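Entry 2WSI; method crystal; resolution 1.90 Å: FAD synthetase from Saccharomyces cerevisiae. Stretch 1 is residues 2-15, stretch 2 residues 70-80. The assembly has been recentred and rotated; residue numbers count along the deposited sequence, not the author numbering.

Stretch 1 2-15: QLSKAAEMCYEITN
Stretch 2 (70-80) LLLYLSCLWEY

Two α-helices, residues 3-15 and 70-80, phi/psi near -63/-42 with i to i+4 backbone hydrogen bonds, cross at a signed angle of -106° with axes 7.1 Å apart, and Gln 2 occupies the N-cap position. The register pairs a small residue with a large one twice: CA of Ala 7 lies 4.5 Å from CA of Leu 74, and CA of Ser 75 lies 3.9 Å from CA of Tyr 11. No hydrogen bond joins the helices; packing does the work.

Along the second helix, Leu 71 (m, t) comes first, its CD2 3.6 Å from Cys 10 SG. Leu 74 (m, t) is a knob among Leu 3 (t, p), Ala 6, Ala 7 and Cys 10, with CD2 3.7 Å from Leu 3 CD1. Ser 75 (t) brings OG 3.3 Å from Tyr 11 CA; its CB is 3.6 Å from Thr 14 OG1, whose hydroxyl (chi1 m) donates within its own helix, to Cys 10 O at 2.9 Å. Leu 77 (t, p) adds CD2, 4.0 Å from Leu 3 CD2.

Trp 78 (t, chi2 -117°) is the second knob, among Ser 4, Ala 7, Glu 8 (t, m) and Tyr 11. Glu 8 CB sits 3.5 Å above its six-membered ring centroid, a CH-pi contact, while the Tyr 11 ring (t, 82°) lies oblique to the five-membered ring, planes at 45° and centroids 4.9 Å apart, with CG 3.3 Å from Trp 78 CD1.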

# COMPACT_ATOMS: atom_id res chain seq x y z
N GLN A 2 -1.26 18.61 -5.14
CA GLN A 2 0.10 18.68 -5.63
C GLN A 2 1.03 17.82 -4.78
O GLN A 2 0.78 17.61 -3.59
CB GLN A 2 0.62 20.12 -5.62
CG GLN A 2 -0.18 21.06 -6.53
CD GLN A 2 -0.05 20.72 -8.03
OE1 GLN A 2 1.00 20.29 -8.51
NE2 GLN A 2 -1.12 20.95 -8.77
N LEU A 3 2.11 17.36 -5.40
CA LEU A 3 3.01 16.39 -4.76
C LEU A 3 3.62 16.89 -3.46
O LEU A 3 3.69 16.15 -2.49
CB LEU A 3 4.11 15.96 -5.73
CG LEU A 3 5.04 14.86 -5.20
CD1 LEU A 3 4.27 13.56 -4.90
CD2 LEU A 3 6.13 14.61 -6.23
N SER A 4 4.05 18.15 -3.41
CA SER A 4 4.63 18.67 -2.17
C SER A 4 3.62 18.61 -1.03
O SER A 4 3.99 18.29 0.11
CB SER A 4 5.12 20.12 -2.32
OG SER A 4 4.02 20.99 -2.54
N LYS A 5 2.36 18.90 -1.33
CA LYS A 5 1.30 18.84 -0.30
C LYS A 5 1.00 17.41 0.13
O LYS A 5 0.77 17.18 1.30
CB LYS A 5 -0.01 19.48 -0.75
CG LYS A 5 0.13 20.90 -1.31
CD LYS A 5 0.55 21.91 -0.26
CE LYS A 5 -0.48 22.02 0.88
NZ LYS A 5 -0.09 23.04 1.92
N ALA A 6 0.99 16.48 -0.82
CA ALA A 6 0.77 15.08 -0.47
C ALA A 6 1.91 14.60 0.40
O ALA A 6 1.68 13.85 1.36
CB ALA A 6 0.67 14.22 -1.74
N ALA A 7 3.13 14.98 0.04
CA ALA A 7 4.31 14.53 0.79
C ALA A 7 4.27 15.09 2.21
O ALA A 7 4.45 14.35 3.20
CB ALA A 7 5.60 14.91 0.06
N GLU A 8 4.01 16.39 2.33
CA GLU A 8 3.94 17.02 3.66
C GLU A 8 2.80 16.42 4.51
O GLU A 8 2.97 16.16 5.69
CB GLU A 8 3.77 18.56 3.54
CG GLU A 8 4.12 19.27 4.83
CD GLU A 8 2.94 19.38 5.79
OE1 GLU A 8 1.77 19.31 5.34
OE2 GLU A 8 3.20 19.57 7.00
N MET A 9 1.65 16.19 3.88
CA MET A 9 0.53 15.54 4.57
C MET A 9 0.94 14.16 5.11
O MET A 9 0.73 13.84 6.28
CB MET A 9 -0.70 15.42 3.65
CG MET A 9 -1.93 14.71 4.35
SD MET A 9 -3.36 14.41 3.24
CE MET A 9 -2.68 13.08 2.22
N CYS A 10 1.54 13.33 4.26
CA CYS A 10 1.92 11.97 4.68
C CYS A 10 3.00 12.04 5.78
O CYS A 10 3.03 11.24 6.72
CB CYS A 10 2.42 11.20 3.45
SG CYS A 10 1.03 10.76 2.33
N TYR A 11 3.86 13.03 5.66
CA TYR A 11 4.86 13.27 6.69
C TYR A 11 4.19 13.55 8.03
O TYR A 11 4.62 13.02 9.06
CB TYR A 11 5.79 14.43 6.31
CG TYR A 11 6.73 14.78 7.44
CD1 TYR A 11 7.90 14.04 7.64
CD2 TYR A 11 6.44 15.81 8.31
CE1 TYR A 11 8.77 14.33 8.72
CE2 TYR A 11 7.31 16.12 9.39
CZ TYR A 11 8.46 15.38 9.57
OH TYR A 11 9.32 15.69 10.60
N GLU A 12 3.13 14.38 8.03
CA GLU A 12 2.44 14.71 9.28
C GLU A 12 1.77 13.47 9.84
O GLU A 12 1.75 13.25 11.05
CB GLU A 12 1.38 15.81 9.06
CG GLU A 12 1.96 17.17 8.65
CD GLU A 12 0.89 18.26 8.50
OE1 GLU A 12 -0.33 17.95 8.54
OE2 GLU A 12 1.26 19.44 8.35
N ILE A 13 1.21 12.65 8.95
CA ILE A 13 0.49 11.45 9.38
C ILE A 13 1.44 10.50 10.06
O ILE A 13 1.15 9.94 11.11
CB ILE A 13 -0.23 10.77 8.19
CG1 ILE A 13 -1.45 11.61 7.79
CG2 ILE A 13 -0.69 9.35 8.53
CD1 ILE A 13 -2.15 11.16 6.47
N THR A 14 2.58 10.30 9.44
CA THR A 14 3.53 9.33 9.93
C THR A 14 4.14 9.84 11.23
O THR A 14 4.24 9.12 12.21
CB THR A 14 4.60 9.08 8.84
OG1 THR A 14 3.92 8.61 7.65
CG2 THR A 14 5.59 8.02 9.31
N ASN A 15 4.49 11.12 11.24
CA ASN A 15 5.00 11.77 12.45
C ASN A 15 4.00 11.66 13.61
O ASN A 15 4.35 11.33 14.74
CB ASN A 15 5.30 13.25 12.16
CG ASN A 15 6.24 13.88 13.19
OD1 ASN A 15 7.18 13.25 13.66
ND2 ASN A 15 5.99 15.13 13.53
N LEU A 70 3.12 3.58 -0.01
CA LEU A 70 3.07 4.87 -0.69
C LEU A 70 2.98 6.03 0.30
O LEU A 70 3.67 7.03 0.15
CB LEU A 70 1.88 4.90 -1.67
CG LEU A 70 1.76 6.24 -2.39
CD1 LEU A 70 3.05 6.59 -3.14
CD2 LEU A 70 0.56 6.20 -3.37
N LEU A 71 2.15 5.89 1.34
CA LEU A 71 2.10 6.92 2.37
C LEU A 71 3.47 7.09 3.04
O LEU A 71 3.92 8.21 3.22
CB LEU A 71 1.04 6.63 3.44
CG LEU A 71 -0.41 6.49 2.98
CD1 LEU A 71 -1.29 6.13 4.19
CD2 LEU A 71 -0.91 7.76 2.30
N LEU A 72 4.13 5.99 3.40
CA LEU A 72 5.47 6.07 4.01
C LEU A 72 6.51 6.68 3.06
O LEU A 72 7.37 7.46 3.45
CB LEU A 72 5.94 4.68 4.48
CG LEU A 72 5.02 4.09 5.54
CD1 LEU A 72 5.40 2.63 5.76
CD2 LEU A 72 5.11 4.91 6.83
N TYR A 73 6.39 6.33 1.78
CA TYR A 73 7.31 6.78 0.76
C TYR A 73 7.18 8.29 0.60
O TYR A 73 8.19 9.01 0.53
CB TYR A 73 6.93 6.09 -0.56
CG TYR A 73 7.94 6.23 -1.68
CD1 TYR A 73 9.03 5.35 -1.75
CD2 TYR A 73 7.80 7.18 -2.67
CE1 TYR A 73 9.93 5.41 -2.77
CE2 TYR A 73 8.73 7.27 -3.72
CZ TYR A 73 9.79 6.37 -3.77
OH TYR A 73 10.72 6.38 -4.78
N LEU A 74 5.95 8.78 0.57
CA LEU A 74 5.69 10.22 0.45
C LEU A 74 6.19 10.95 1.67
O LEU A 74 6.76 12.03 1.57
CB LEU A 74 4.19 10.50 0.25
CG LEU A 74 3.72 10.10 -1.17
CD1 LEU A 74 2.21 10.02 -1.25
CD2 LEU A 74 4.31 11.07 -2.20
N SER A 75 5.98 10.36 2.84
CA SER A 75 6.56 10.93 4.05
C SER A 75 8.08 11.08 3.94
O SER A 75 8.65 12.13 4.29
CB SER A 75 6.20 10.07 5.26
OG SER A 75 6.81 10.61 6.42
N CYS A 76 8.75 10.05 3.46
CA CYS A 76 10.21 10.10 3.26
C CYS A 76 10.61 11.05 2.14
O CYS A 76 11.71 11.65 2.16
CB CYS A 76 10.75 8.71 2.97
SG CYS A 76 10.65 7.65 4.43
N LEU A 77 9.74 11.21 1.16
CA LEU A 77 10.03 12.15 0.07
C LEU A 77 10.09 13.59 0.62
O LEU A 77 10.95 14.42 0.25
CB LEU A 77 8.96 12.01 -1.03
CG LEU A 77 9.18 12.89 -2.25
CD1 LEU A 77 10.51 12.57 -2.86
CD2 LEU A 77 8.03 12.72 -3.28
N TRP A 78 9.17 13.90 1.53
CA TRP A 78 9.16 15.21 2.18
C TRP A 78 10.51 15.42 2.89
O TRP A 78 11.21 16.42 2.68
CB TRP A 78 8.03 15.27 3.18
CG TRP A 78 7.87 16.61 3.85
CD1 TRP A 78 8.01 16.89 5.20
CD2 TRP A 78 7.49 17.85 3.23
NE1 TRP A 78 7.75 18.23 5.44
CE2 TRP A 78 7.43 18.83 4.25
CE3 TRP A 78 7.22 18.22 1.90
CZ2 TRP A 78 7.11 20.17 3.97
CZ3 TRP A 78 6.91 19.55 1.63
CH2 TRP A 78 6.85 20.51 2.66
N GLU A 79 10.87 14.47 3.74
CA GLU A 79 12.14 14.57 4.48
C GLU A 79 13.36 14.65 3.54
O GLU A 79 14.31 15.39 3.79
CB GLU A 79 12.27 13.39 5.47
CG GLU A 79 13.51 13.45 6.35
CD GLU A 79 13.42 12.54 7.58
OE1 GLU A 79 12.30 12.28 8.06
OE2 GLU A 79 14.49 12.08 8.04
N TYR A 80 13.32 13.91 2.44
CA TYR A 80 14.42 13.85 1.47
C TYR A 80 14.73 15.23 0.89
O TYR A 80 15.88 15.62 0.68
CB TYR A 80 14.02 12.90 0.33
CG TYR A 80 14.86 12.98 -0.94
CD1 TYR A 80 16.08 12.32 -1.03
CD2 TYR A 80 14.40 13.68 -2.05
CE1 TYR A 80 16.85 12.38 -2.20
CE2 TYR A 80 15.15 13.73 -3.24
CZ TYR A 80 16.37 13.08 -3.30
OH TYR A 80 17.13 13.11 -4.44